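Local coordinates for uncharacterized protein (Bacteroides dorei DSM 17855, PDB 5TGF), which is of unknown function but belongs to the serine beta-lactamase family and is probably a hydrolase, at residues W20-Y26 against K316-F320; P27-I31 against K43-T49; V56-W62 against A292-I296; W289-Y293 against F305-V310. All coordinates share one frame. Residue numbers count along the deposited sequence, not the author numbering.

Contact 1 of 4, residues W20-Y26 against K316-F320; sequences WMDKGYY and KKDGF
Phe320 lays its ring over one face of Tyr25 in an offset stack, centroids 4.0 Å apart and planes at 20°, with Tyr25 CE2 3.5 Å from Phe320 CD1. The same Phe320, a t rotamer at chi1, turns its edge to the face of the five-membered ring of Trp20: a T-shaped pair with centroids 5.0 Å apart and planes at 62°. Tyr26 adds its hydroxyl end, OH lying 3.7 Å from Phe320 CZ. Trp20, Tyr25 and Tyr26 all take the m rotamer. The backbone behind them is the end of helix 11-22, closed by a Schellman motif in which Gly24, with phi of 76°, donates from N to Met21 O at 3.1 Å and Tyr25 N reaches Trp20 O weakly at 3.2 Å. Opposite, Lys316 to Gly319 form a type I turn, and Asp318 OD1 accepts from Phe320 N at 3.1 Å, an Asx turn. Lys316 CD is 3.5 Å from Tyr25 CD1; its NZ is held by the carbonyls of Gln311 and Glu313, and a water donates to Gly24 O at 3.0 Å and accepts weakly from Lys316 NZ at 3.4 Å. An aromatic cluster thus fastens the loop before helix 328-337 to the C-terminal end of helix 11-22 in the beta-lactamase fold.

Contact 2 of 4, residues P27-I31 against K43-T49; sequences PGGAI and KAYGSFT
Four backbone hydrogen bonds join the two strands of an antiparallel beta hairpin, 28-35 and 38-46, at one edge of the main sheet, where 38-46 is the outermost strand. Gly29 and Tyr45 form one hydrogen-bonded pair, with Gly29 N to Tyr45 O at 3.1 Å and Tyr45 N to Gly29 O at 2.7 Å; Ile31 and Lys43 form the next, with Ile31 N to Lys43 O at 3.0 Å and Lys43 N to Ile31 O at 3.1 Å. Between them Ala30 faces Ala44 as a non-hydrogen-bonded pair, CA atoms 4.2 Å apart. The short axes run 4.5 Å apart at 173°. Ile31 and Tyr45 share the face covered by helix 11-22, where Tyr45 OH and Lys43 NZ both meet Asp14, by a hydrogen bond and a salt bridge; Ile31 CG2 comes within 4.4 Å of Tyr45 CE1. On the other face the Ala30 and Ala44 CB atoms are 4.2 Å apart. A type II' turn from Tyr45 to Phe48, with Gly46 at phi 56° and psi -131°, then folds the chain back over Gly28 and Gly29. A side chain on Gly28 would collide with Phe48, whose ring, at chi1 -87°, receives Gly29 CA in a CH-pi contact, 3.9 Å from CA to the centroid.

Contact 3 of 4, residues V56-W62 against A292-I296; sequences VASAGKW and AYPWI
Apolar contacts dominate here, where the start of helix 60-74 and the turn before it lie across strand 293-297. Ala292 CB sits 3.7 Å from Val56 CB and 4.0 Å from Ala59 CB, and Ala59 CB also reaches Pro294 CG at 4.2 Å. Trp62, t at chi1, lies along the strand from Pro294 to Ile296: its CE3 is 4.2 Å from Pro294 CG, its CZ2 4.0 Å from Ile296 CD1, and its ring edge meets Pro294 O at 3.8 Å from CZ3. Pro294 and Ile296 point at the helix while Tyr293 and Trp295 point away. The polar link is one water, accepting from Ala292 N at 3.3 Å and donating weakly to Val56 O at 3.1 Å. Ala57, at phi 54° and psi -125°, leads into the helix start, where Ser58 and Lys61 match the SxxK pattern of serine beta-lactamases; both hydrogen-bond to Tyr147 OH. The contact thus sets the helix start against the sheet by apolar burial; Ser58 and Lys61 touch nothing in 292-296, and their role as the family's nucleophile and base is inferred from the pattern.

Contact 4 of 4, residues W289-Y293 against F305-V310; sequences WAGAY and FFIAHV
Ala290, in the loop that leads into strand 293-297, has the most surface covered, beside the neighbouring antiparallel strand 302-307 of the beta-lactamase sheet and the residues that follow it. Its CB sits over the face of the His309 ring, 3.6 Å from the centroid and 4° off the normal, a CH-pi contact; CB also lies 4.0 Å from Val310 CG1, and Ala290 O accepts from Val310 N at 2.8 Å. His309, at chi1 -168°, donates from ND1 to Val310 O at 2.9 Å, while its NE2 is hydrogen-bonded to His195. Trp289, in the p rotamer, extends this end, with CH2 3.7 Å from His309 CE1 and CZ3 3.9 Å from Val310 CG1; its NE1 bonds to Gly194 O, and a glycerol lies against its side chain.

Tyr293 and Phe306 form the regular part, a hydrogen-bonded pair with CA atoms 5.2 Å apart: Tyr293 N gives to Phe306 O at 2.9 Å, and Phe306 N to Tyr293 O at 3.0 Å. Both side chains are t at chi1 and lie on the same face of the sheet, against Leu329 of helix 328-337. Between the two ends Gly291 takes phi 117° and psi -13°, a conformation that leaves no room for a side chain beside the carbonyl O of Ala290, and Ala292 CA makes a CA-H...O contact to Phe306 O at 3.3 Å. On the other face Phe305 stacks with Tyr210 of helix 207-218, and Phe305 CE1 touches Ala292 CB at 4.1 Å.

One sheet ties contacts 2, 3 and 4 together: strand 302-307 of contact 4 has 28-35 of contact 2 on one side and 293-297 of contact 3 on the other. Ala30 O lies 2.8 Å from Ile307 N, a probable hydrogen bond, while contacts 3 and 4 share Ala292 and Tyr293, with centres about 8 Å apart. Contact 1 sits at the periphery, its centre about 24 Å from that of the chain, yet Tyr26 OH comes within 3.4 Å of Gly291 CA and Met21 CE within 3.7 Å of Gly29 N. The presumed active site is at contact 3, and contact 4 borders it: Ala57 CB is 3.6 Å from CD1 of Trp289, whose side chain is about 3 Å from a bound glycerol.

Contact 1 of 4, residues W20-Y26 against K316-F320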
loop_
_atom_site.group_PDB
_atom_site.type_symbol
_atom_site.label_atom_id
_atom_site.label_comp_id
_atom_site.label_asym_id
_atom_site.label_seq_id
_atom_site.Cartn_x
_atom_site.Cartn_y
_atom_site.Cartn_z
ATOM N N TRP A 20 -9.753 -15.020 -15.706
ATOM C CA TRP A 20 -9.034 -15.444 -14.484
ATOM C C TRP A 20 -9.876 -16.409 -13.618
ATOM O O TRP A 20 -9.356 -17.356 -13.049
ATOM C CB TRP A 20 -8.607 -14.278 -13.617
ATOM C CG TRP A 20 -7.699 -13.275 -14.286
ATOM C CD1 TRP A 20 -6.824 -13.504 -15.327
ATOM C CD2 TRP A 20 -7.567 -11.887 -13.938
ATOM N NE1 TRP A 20 -6.162 -12.326 -15.646
ATOM C CE2 TRP A 20 -6.613 -11.324 -14.809
ATOM C CE3 TRP A 20 -8.136 -11.078 -12.944
ATOM C CZ2 TRP A 20 -6.203 -9.990 -14.704
ATOM C CZ3 TRP A 20 -7.761 -9.724 -12.876
ATOM C CH2 TRP A 20 -6.845 -9.189 -13.784
HETATM N N MSE A 21 -11.181 -16.194 -13.560
HETATM C CA MSE A 21 -12.055 -17.063 -12.762
HETATM C C MSE A 21 -12.219 -18.404 -13.475
HETATM O O MSE A 21 -12.145 -19.457 -12.845
HETATM C CB MSE A 21 -13.432 -16.427 -12.548
HETATM C CG MSE A 21 -13.355 -14.997 -11.962
HETATM SE SE MSE A 21 -12.719 -15.081 -10.095
HETATM C CE MSE A 21 -12.143 -13.210 -9.977
ATOM N N ASP A 22 -12.378 -18.377 -14.797
ATOM C CA ASP A 22 -12.535 -19.608 -15.559
ATOM C C ASP A 22 -11.283 -20.486 -15.523
ATOM O O ASP A 22 -11.394 -21.715 -15.505
ATOM C CB ASP A 22 -12.914 -19.299 -17.009
ATOM C CG ASP A 22 -14.269 -18.623 -17.128
ATOM O OD1 ASP A 22 -15.082 -18.731 -16.191
ATOM O OD2 ASP A 22 -14.502 -17.913 -18.128
ATOM N N LYS A 23 -10.097 -19.881 -15.405
ATOM C CA LYS A 23 -8.846 -20.667 -15.294
ATOM C C LYS A 23 -8.505 -21.080 -13.872
ATOM O O LYS A 23 -7.468 -21.693 -13.635
ATOM C CB LYS A 23 -7.669 -19.894 -15.882
ATOM C CG LYS A 23 -7.839 -19.601 -17.356
ATOM C CD LYS A 23 -6.768 -18.667 -17.897
ATOM C CE LYS A 23 -7.190 -18.176 -19.264
ATOM N NZ LYS A 23 -6.308 -17.093 -19.756
ATOM N N GLY A 24 -9.340 -20.702 -12.916
ATOM C CA GLY A 24 -9.151 -21.117 -11.542
ATOM C C GLY A 24 -8.026 -20.378 -10.792
ATOM O O GLY A 24 -7.608 -20.814 -9.731
ATOM N N TYR A 25 -7.524 -19.284 -11.354
ATOM C CA TYR A 25 -6.519 -18.489 -10.656
ATOM C C TYR A 25 -7.049 -17.932 -9.327
ATOM O O TYR A 25 -6.287 -17.805 -8.371
ATOM C CB TYR A 25 -6.050 -17.319 -11.493
ATOM C CG TYR A 25 -5.468 -17.614 -12.864
ATOM C CD1 TYR A 25 -4.802 -18.782 -13.141
ATOM C CD2 TYR A 25 -5.508 -16.631 -13.841
ATOM C CE1 TYR A 25 -4.213 -18.984 -14.388
ATOM C CE2 TYR A 25 -4.978 -16.845 -15.091
ATOM C CZ TYR A 25 -4.296 -18.005 -15.339
ATOM O OH TYR A 25 -3.772 -18.167 -16.595
ATOM N N TYR A 26 -8.303 -17.470 -9.328
ATOM C CA TYR A 26 -9.007 -17.064 -8.107
ATOM C C TYR A 26 -10.336 -17.836 -7.924
ATOM O O TYR A 26 -10.968 -18.181 -8.927
ATOM C CB TYR A 26 -9.365 -15.576 -8.183
ATOM C CG TYR A 26 -8.199 -14.668 -8.455
ATOM C CD1 TYR A 26 -7.283 -14.385 -7.459
ATOM C CD2 TYR A 26 -8.054 -14.033 -9.680
ATOM C CE1 TYR A 26 -6.229 -13.502 -7.674
ATOM C CE2 TYR A 26 -7.000 -13.166 -9.917
ATOM C CZ TYR A 26 -6.073 -12.922 -8.924
ATOM O OH TYR A 26 -5.042 -12.019 -9.170
ATOM N N LYS A 316 2.483 -18.089 -12.492
ATOM C CA LYS A 316 2.040 -19.392 -12.984
ATOM C C LYS A 316 2.656 -19.664 -14.363
ATOM O O LYS A 316 3.091 -18.725 -15.040
ATOM C CB LYS A 316 0.526 -19.429 -13.062
ATOM C CG LYS A 316 -0.137 -19.131 -11.722
ATOM C CD LYS A 316 -1.629 -19.386 -11.812
ATOM C CE LYS A 316 -2.285 -19.158 -10.466
ATOM N NZ LYS A 316 -1.819 -20.062 -9.383
ATOM N N LYS A 317 2.633 -20.931 -14.788
ATOM C CA LYS A 317 3.428 -21.369 -15.937
ATOM C C LYS A 317 2.941 -20.764 -17.248
ATOM O O LYS A 317 3.728 -20.551 -18.152
ATOM C CB LYS A 317 3.467 -22.901 -16.006
ATOM N N ASP A 318 1.677 -20.368 -17.334
ATOM C CA ASP A 318 1.197 -19.675 -18.523
ATOM C C ASP A 318 1.585 -18.186 -18.589
ATOM O O ASP A 318 1.125 -17.436 -19.465
ATOM C CB ASP A 318 -0.324 -19.838 -18.639
ATOM C CG ASP A 318 -1.072 -19.370 -17.378
ATOM O OD1 ASP A 318 -0.451 -18.702 -16.516
ATOM O OD2 ASP A 318 -2.275 -19.701 -17.256
ATOM N N GLY A 319 2.402 -17.738 -17.652
ATOM C CA GLY A 319 2.842 -16.339 -17.656
ATOM C C GLY A 319 1.965 -15.393 -16.843
ATOM O O GLY A 319 2.313 -14.220 -16.657
ATOM N N PHE A 320 0.836 -15.869 -16.341
ATOM C CA PHE A 320 0.001 -15.026 -15.458
ATOM C C PHE A 320 0.769 -14.740 -14.177
ATOM O O PHE A 320 1.495 -15.601 -13.656
ATOM C CB PHE A 320 -1.334 -15.717 -15.143
ATOM C CG PHE A 320 -2.120 -15.081 -14.018
ATOM C CD1 PHE A 320 -3.037 -14.069 -14.266
ATOM C CD2 PHE A 320 -1.967 -15.542 -12.715
ATOM C CE1 PHE A 320 -3.757 -13.503 -13.215
ATOM C CE2 PHE A 320 -2.727 -15.018 -11.675
ATOM C CZ PHE A 320 -3.610 -14.002 -11.922
HETATM O O HOH W 1 -4.766 -21.663 -9.688
#

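Contact 2 of 4, residues P27-I31 against K43-T49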
loop_
_atom_site.group_PDB
_atom_site.type_symbol
_atom_site.label_atom_id
_atom_site.label_comp_id
_atom_site.label_asym_id
_atom_site.label_seq_id
_atom_site.Cartn_x
_atom_site.Cartn_y
_atom_site.Cartn_z
ATOM N N PRO A 27 -10.782 -18.047 -6.667
ATOM C CA PRO A 27 -12.103 -18.653 -6.441
ATOM C C PRO A 27 -13.235 -17.629 -6.564
ATOM O O PRO A 27 -14.395 -17.992 -6.724
ATOM C CB PRO A 27 -12.001 -19.188 -5.003
ATOM C CG PRO A 27 -10.980 -18.335 -4.339
ATOM C CD PRO A 27 -10.035 -17.878 -5.407
ATOM N N GLY A 28 -12.889 -16.353 -6.496
ATOM C CA GLY A 28 -13.849 -15.271 -6.483
ATOM C C GLY A 28 -13.076 -13.966 -6.518
ATOM O O GLY A 28 -11.855 -13.959 -6.395
ATOM N N GLY A 29 -13.791 -12.863 -6.651
ATOM C CA GLY A 29 -13.189 -11.545 -6.669
ATOM C C GLY A 29 -14.248 -10.483 -6.763
ATOM O O GLY A 29 -15.425 -10.792 -7.014
ATOM N N ALA A 30 -13.849 -9.224 -6.651
ATOM C CA ALA A 30 -14.797 -8.140 -6.862
ATOM C C ALA A 30 -14.052 -6.898 -7.307
ATOM O O ALA A 30 -12.906 -6.667 -6.896
ATOM C CB ALA A 30 -15.598 -7.834 -5.594
ATOM N N ILE A 31 -14.735 -6.071 -8.091
ATOM C CA ILE A 31 -14.162 -4.819 -8.548
ATOM C C ILE A 31 -15.160 -3.669 -8.448
ATOM O O ILE A 31 -16.394 -3.874 -8.545
ATOM C CB ILE A 31 -13.641 -4.973 -9.969
ATOM C CG1 ILE A 31 -12.834 -3.748 -10.354
ATOM C CG2 ILE A 31 -14.767 -5.228 -10.948
ATOM C CD1 ILE A 31 -11.849 -4.021 -11.448
ATOM N N LYS A 43 -18.872 -5.185 -9.765
ATOM C CA LYS A 43 -19.267 -6.558 -10.043
ATOM C C LYS A 43 -18.509 -7.501 -9.141
ATOM O O LYS A 43 -17.306 -7.296 -8.869
ATOM C CB LYS A 43 -18.962 -6.935 -11.482
ATOM C CG LYS A 43 -19.508 -8.298 -11.874
ATOM C CD LYS A 43 -19.423 -8.557 -13.362
ATOM C CE LYS A 43 -19.951 -9.939 -13.678
ATOM N NZ LYS A 43 -19.732 -10.293 -15.112
ATOM N N ALA A 44 -19.208 -8.523 -8.663
ATOM C CA ALA A 44 -18.571 -9.567 -7.875
ATOM C C ALA A 44 -18.575 -10.864 -8.669
ATOM O O ALA A 44 -19.449 -11.092 -9.496
ATOM C CB ALA A 44 -19.278 -9.717 -6.539
ATOM N N TYR A 45 -17.549 -11.679 -8.469
ATOM C CA TYR A 45 -17.338 -12.930 -9.216
ATOM C C TYR A 45 -17.182 -14.086 -8.240
ATOM O O TYR A 45 -16.723 -13.922 -7.102
ATOM C CB TYR A 45 -16.062 -12.839 -10.058
ATOM C CG TYR A 45 -16.071 -11.766 -11.122
ATOM C CD1 TYR A 45 -15.866 -10.430 -10.790
ATOM C CD2 TYR A 45 -16.289 -12.077 -12.467
ATOM C CE1 TYR A 45 -15.858 -9.438 -11.754
ATOM C CE2 TYR A 45 -16.307 -11.077 -13.436
ATOM C CZ TYR A 45 -16.099 -9.756 -13.075
ATOM O OH TYR A 45 -16.096 -8.718 -14.013
ATOM N N GLY A 46 -17.566 -15.276 -8.683
ATOM C CA GLY A 46 -17.472 -16.468 -7.855
ATOM C C GLY A 46 -18.220 -16.293 -6.556
ATOM O O GLY A 46 -19.352 -15.834 -6.556
ATOM N N SER A 47 -17.560 -16.616 -5.453
ATOM C CA SER A 47 -18.154 -16.613 -4.123
ATOM C C SER A 47 -18.308 -15.221 -3.510
ATOM O O SER A 47 -18.999 -15.073 -2.517
ATOM C CB SER A 47 -17.292 -17.489 -3.171
ATOM O OG SER A 47 -15.896 -17.274 -3.412
ATOM N N PHE A 48 -17.677 -14.204 -4.089
ATOM C CA PHE A 48 -17.486 -12.922 -3.404
ATOM C C PHE A 48 -18.723 -12.028 -3.417
ATOM O O PHE A 48 -19.533 -12.096 -4.326
ATOM C CB PHE A 48 -16.342 -12.133 -4.078
ATOM C CG PHE A 48 -14.987 -12.449 -3.548
ATOM C CD1 PHE A 48 -14.608 -13.753 -3.269
ATOM C CD2 PHE A 48 -14.098 -11.421 -3.277
ATOM C CE1 PHE A 48 -13.339 -14.040 -2.792
ATOM C CE2 PHE A 48 -12.842 -11.696 -2.792
ATOM C CZ PHE A 48 -12.461 -13.009 -2.544
ATOM N N THR A 49 -18.802 -11.163 -2.427
ATOM C CA THR A 49 -19.620 -9.957 -2.435
ATOM C C THR A 49 -18.748 -8.751 -2.137
ATOM O O THR A 49 -17.576 -8.896 -1.786
ATOM C CB THR A 49 -20.692 -10.028 -1.322
ATOM O OG1 THR A 49 -20.071 -9.896 -0.032
ATOM C CG2 THR A 49 -21.479 -11.319 -1.397
#

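Contact 3 of 4, residues V56-W62 against A292-I296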
loop_
_atom_site.group_PDB
_atom_site.type_symbol
_atom_site.label_atom_id
_atom_site.label_comp_id
_atom_site.label_asym_id
_atom_site.label_seq_id
_atom_site.Cartn_x
_atom_site.Cartn_y
_atom_site.Cartn_z
ATOM N N VAL A 56 -5.245 -8.803 2.056
ATOM C CA VAL A 56 -4.802 -8.147 0.789
ATOM C C VAL A 56 -3.315 -7.803 0.756
ATOM O O VAL A 56 -2.801 -7.179 -0.213
ATOM C CB VAL A 56 -5.604 -6.867 0.503
ATOM C CG1 VAL A 56 -7.073 -7.224 0.297
ATOM C CG2 VAL A 56 -5.437 -5.836 1.597
ATOM N N ALA A 57 -2.601 -8.240 1.783
ATOM C CA ALA A 57 -1.137 -8.101 1.811
ATOM C C ALA A 57 -0.690 -6.662 1.583
ATOM O O ALA A 57 -1.197 -5.773 2.263
ATOM C CB ALA A 57 -0.528 -9.070 0.816
ATOM N N SER A 58 0.168 -6.396 0.597
ATOM C CA SER A 58 0.747 -5.060 0.445
ATOM C C SER A 58 -0.230 -3.993 0.028
ATOM O O SER A 58 0.134 -2.822 0.063
ATOM C CB SER A 58 1.914 -5.061 -0.514
ATOM O OG SER A 58 2.939 -5.866 0.014
ATOM N N ALA A 59 -1.463 -4.348 -0.327
ATOM C CA ALA A 59 -2.469 -3.301 -0.506
ATOM C C ALA A 59 -2.649 -2.458 0.748
ATOM O O ALA A 59 -3.009 -1.277 0.662
ATOM C CB ALA A 59 -3.788 -3.858 -1.021
ATOM N N GLY A 60 -2.336 -3.036 1.907
ATOM C CA GLY A 60 -2.360 -2.291 3.161
ATOM C C GLY A 60 -1.262 -1.269 3.398
ATOM O O GLY A 60 -1.417 -0.434 4.291
ATOM N N LYS A 61 -0.178 -1.275 2.608
ATOM C CA LYS A 61 0.897 -0.292 2.810
ATOM C C LYS A 61 0.364 1.128 2.633
ATOM O O LYS A 61 0.740 2.023 3.376
ATOM C CB LYS A 61 2.098 -0.548 1.893
ATOM C CG LYS A 61 2.974 -1.712 2.316
ATOM C CD LYS A 61 4.215 -1.855 1.425
ATOM C CE LYS A 61 5.175 -2.934 1.907
ATOM N NZ LYS A 61 4.696 -4.328 1.742
ATOM N N TRP A 62 -0.516 1.305 1.658
ATOM C CA TRP A 62 -1.125 2.610 1.371
ATOM C C TRP A 62 -1.927 3.084 2.572
ATOM O O TRP A 62 -1.823 4.222 2.989
ATOM C CB TRP A 62 -2.011 2.511 0.134
ATOM C CG TRP A 62 -2.293 3.823 -0.581
ATOM C CD1 TRP A 62 -2.065 5.126 -0.130
ATOM C CD2 TRP A 62 -2.825 3.946 -1.892
ATOM N NE1 TRP A 62 -2.405 6.029 -1.114
ATOM C CE2 TRP A 62 -2.899 5.336 -2.190
ATOM C CE3 TRP A 62 -3.244 3.018 -2.840
ATOM C CZ2 TRP A 62 -3.378 5.809 -3.409
ATOM C CZ3 TRP A 62 -3.670 3.477 -4.064
ATOM C CH2 TRP A 62 -3.724 4.877 -4.345
ATOM N N ALA A 292 -4.698 -8.310 -5.059
ATOM C CA ALA A 292 -5.368 -7.066 -4.712
ATOM C C ALA A 292 -4.660 -5.895 -5.426
ATOM O O ALA A 292 -3.415 -5.774 -5.366
ATOM C CB ALA A 292 -5.352 -6.844 -3.203
ATOM N N TYR A 293 -5.432 -5.063 -6.099
ATOM C CA TYR A 293 -4.886 -3.940 -6.881
ATOM C C TYR A 293 -5.782 -2.713 -6.716
ATOM O O TYR A 293 -6.818 -2.595 -7.408
ATOM C CB TYR A 293 -4.807 -4.305 -8.337
ATOM C CG TYR A 293 -4.165 -3.216 -9.183
ATOM C CD1 TYR A 293 -2.789 -2.967 -9.116
ATOM C CD2 TYR A 293 -4.904 -2.507 -10.099
ATOM C CE1 TYR A 293 -2.205 -1.976 -9.896
ATOM C CE2 TYR A 293 -4.339 -1.527 -10.878
ATOM C CZ TYR A 293 -2.982 -1.269 -10.782
ATOM O OH TYR A 293 -2.446 -0.255 -11.566
ATOM N N PRO A 294 -5.380 -1.800 -5.844
ATOM C CA PRO A 294 -5.980 -0.505 -5.765
ATOM C C PRO A 294 -5.212 0.545 -6.569
ATOM O O PRO A 294 -3.975 0.567 -6.546
ATOM C CB PRO A 294 -5.906 -0.210 -4.274
ATOM C CG PRO A 294 -4.608 -0.857 -3.837
ATOM C CD PRO A 294 -4.344 -1.977 -4.803
ATOM N N TRP A 295 -5.920 1.449 -7.233
ATOM C CA TRP A 295 -5.233 2.521 -7.932
ATOM C C TRP A 295 -6.035 3.791 -8.052
ATOM O O TRP A 295 -7.285 3.780 -7.983
ATOM C CB TRP A 295 -4.792 2.056 -9.309
ATOM C CG TRP A 295 -5.840 2.133 -10.373
ATOM C CD1 TRP A 295 -5.900 3.052 -11.384
ATOM C CD2 TRP A 295 -6.907 1.205 -10.615
ATOM N NE1 TRP A 295 -7.003 2.807 -12.179
ATOM C CE2 TRP A 295 -7.597 1.647 -11.775
ATOM C CE3 TRP A 295 -7.344 0.032 -9.976
ATOM C CZ2 TRP A 295 -8.741 0.988 -12.283
ATOM C CZ3 TRP A 295 -8.481 -0.628 -10.474
ATOM C CH2 TRP A 295 -9.143 -0.160 -11.641
ATOM N N ILE A 296 -5.307 4.862 -8.322
ATOM C CA ILE A 296 -5.894 6.128 -8.728
ATOM C C ILE A 296 -5.180 6.558 -10.012
ATOM O O ILE A 296 -3.938 6.490 -10.100
ATOM C CB ILE A 296 -5.698 7.182 -7.650
ATOM C CG1 ILE A 296 -6.549 6.866 -6.418
ATOM C CG2 ILE A 296 -5.993 8.571 -8.172
ATOM C CD1 ILE A 296 -6.273 7.820 -5.272
HETATM O O HOH W 2 -2.821 -9.211 -2.524
#

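Contact 4 of 4, residues W289-Y293 against F305-V310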
loop_
_atom_site.group_PDB
_atom_site.type_symbol
_atom_site.label_atom_id
_atom_site.label_comp_id
_atom_site.label_asym_id
_atom_site.label_seq_id
_atom_site.Cartn_x
_atom_site.Cartn_y
_atom_site.Cartn_z
ATOM N N TRP A 289 0.768 -9.149 -3.446
ATOM C CA TRP A 289 1.286 -10.276 -4.204
ATOM C C TRP A 289 0.165 -11.202 -4.703
ATOM O O TRP A 289 0.346 -11.899 -5.706
ATOM C CB TRP A 289 2.305 -11.090 -3.394
ATOM C CG TRP A 289 1.720 -11.809 -2.181
ATOM C CD1 TRP A 289 1.638 -11.293 -0.917
ATOM C CD2 TRP A 289 1.191 -13.137 -2.095
ATOM N NE1 TRP A 289 1.040 -12.171 -0.081
ATOM C CE2 TRP A 289 0.786 -13.333 -0.751
ATOM C CE3 TRP A 289 0.981 -14.167 -3.012
ATOM C CZ2 TRP A 289 0.179 -14.507 -0.313
ATOM C CZ3 TRP A 289 0.396 -15.367 -2.561
ATOM C CH2 TRP A 289 0.009 -15.516 -1.226
ATOM N N ALA A 290 -0.946 -11.272 -3.946
ATOM C CA ALA A 290 -2.009 -12.240 -4.194
ATOM C C ALA A 290 -3.154 -11.705 -5.044
ATOM O O ALA A 290 -4.178 -12.407 -5.230
ATOM C CB ALA A 290 -2.552 -12.792 -2.863
ATOM N N GLY A 291 -2.985 -10.518 -5.616
ATOM C CA GLY A 291 -3.899 -10.013 -6.627
ATOM C C GLY A 291 -4.681 -8.746 -6.316
ATOM O O GLY A 291 -5.195 -8.117 -7.225
ATOM N N ALA A 292 -4.698 -8.310 -5.059
ATOM C CA ALA A 292 -5.368 -7.066 -4.712
ATOM C C ALA A 292 -4.660 -5.895 -5.426
ATOM O O ALA A 292 -3.415 -5.774 -5.366
ATOM C CB ALA A 292 -5.352 -6.844 -3.203
ATOM N N TYR A 293 -5.432 -5.063 -6.099
ATOM C CA TYR A 293 -4.886 -3.940 -6.881
ATOM C C TYR A 293 -5.782 -2.713 -6.716
ATOM O O TYR A 293 -6.818 -2.595 -7.408
ATOM C CB TYR A 293 -4.807 -4.305 -8.337
ATOM C CG TYR A 293 -4.165 -3.216 -9.183
ATOM C CD1 TYR A 293 -2.789 -2.967 -9.116
ATOM C CD2 TYR A 293 -4.904 -2.507 -10.099
ATOM C CE1 TYR A 293 -2.205 -1.976 -9.896
ATOM C CE2 TYR A 293 -4.339 -1.527 -10.878
ATOM C CZ TYR A 293 -2.982 -1.269 -10.782
ATOM O OH TYR A 293 -2.446 -0.255 -11.566
ATOM N N PHE A 305 -10.608 -0.522 -7.377
ATOM C CA PHE A 305 -10.019 -1.559 -6.539
ATOM C C PHE A 305 -10.518 -2.891 -7.043
ATOM O O PHE A 305 -11.737 -3.092 -7.186
ATOM C CB PHE A 305 -10.393 -1.344 -5.083
ATOM C CG PHE A 305 -9.775 -2.344 -4.130
ATOM C CD1 PHE A 305 -8.434 -2.702 -4.252
ATOM C CD2 PHE A 305 -10.476 -2.787 -3.025
ATOM C CE1 PHE A 305 -7.821 -3.545 -3.343
ATOM C CE2 PHE A 305 -9.886 -3.645 -2.117
ATOM C CZ PHE A 305 -8.563 -4.047 -2.282
ATOM N N PHE A 306 -9.588 -3.791 -7.349
ATOM C CA PHE A 306 -9.907 -5.211 -7.542
ATOM C C PHE A 306 -9.411 -5.987 -6.320
ATOM O O PHE A 306 -8.202 -5.915 -5.945
ATOM C CB PHE A 306 -9.234 -5.739 -8.817
ATOM C CG PHE A 306 -9.304 -7.226 -8.994
ATOM C CD1 PHE A 306 -10.493 -7.850 -9.405
ATOM C CD2 PHE A 306 -8.180 -8.012 -8.832
ATOM C CE1 PHE A 306 -10.529 -9.227 -9.623
ATOM C CE2 PHE A 306 -8.221 -9.371 -9.023
ATOM C CZ PHE A 306 -9.411 -9.988 -9.395
ATOM N N ILE A 307 -10.325 -6.748 -5.702
ATOM C CA ILE A 307 -9.994 -7.539 -4.515
ATOM C C ILE A 307 -10.196 -9.034 -4.806
ATOM O O ILE A 307 -11.186 -9.457 -5.427
ATOM C CB ILE A 307 -10.773 -7.084 -3.273
ATOM C CG1 ILE A 307 -10.165 -7.655 -1.999
ATOM C CG2 ILE A 307 -12.253 -7.415 -3.392
ATOM C CD1 ILE A 307 -10.840 -7.120 -0.730
ATOM N N ALA A 308 -9.203 -9.824 -4.406
ATOM C CA ALA A 308 -9.138 -11.228 -4.638
ATOM C C ALA A 308 -7.875 -11.773 -3.972
ATOM O O ALA A 308 -7.015 -10.990 -3.554
ATOM C CB ALA A 308 -9.115 -11.527 -6.133
ATOM N N HIS A 309 -7.782 -13.092 -3.880
ATOM C CA HIS A 309 -6.603 -13.759 -3.302
ATOM C C HIS A 309 -6.295 -14.985 -4.161
ATOM O O HIS A 309 -7.064 -15.932 -4.231
ATOM C CB HIS A 309 -6.806 -14.142 -1.831
ATOM C CG HIS A 309 -5.540 -14.550 -1.133
ATOM N ND1 HIS A 309 -4.769 -15.621 -1.548
ATOM C CD2 HIS A 309 -4.867 -13.987 -0.103
ATOM C CE1 HIS A 309 -3.683 -15.698 -0.790
ATOM N NE2 HIS A 309 -3.711 -14.710 0.076
ATOM N N VAL A 310 -5.154 -14.955 -4.822
ATOM C CA VAL A 310 -4.737 -16.047 -5.743
ATOM C C VAL A 310 -4.732 -17.383 -5.005
ATOM O O VAL A 310 -4.482 -17.463 -3.775
ATOM C CB VAL A 310 -3.342 -15.717 -6.386
ATOM C CG1 VAL A 310 -2.232 -15.928 -5.351
ATOM C CG2 VAL A 310 -3.072 -16.526 -7.650
#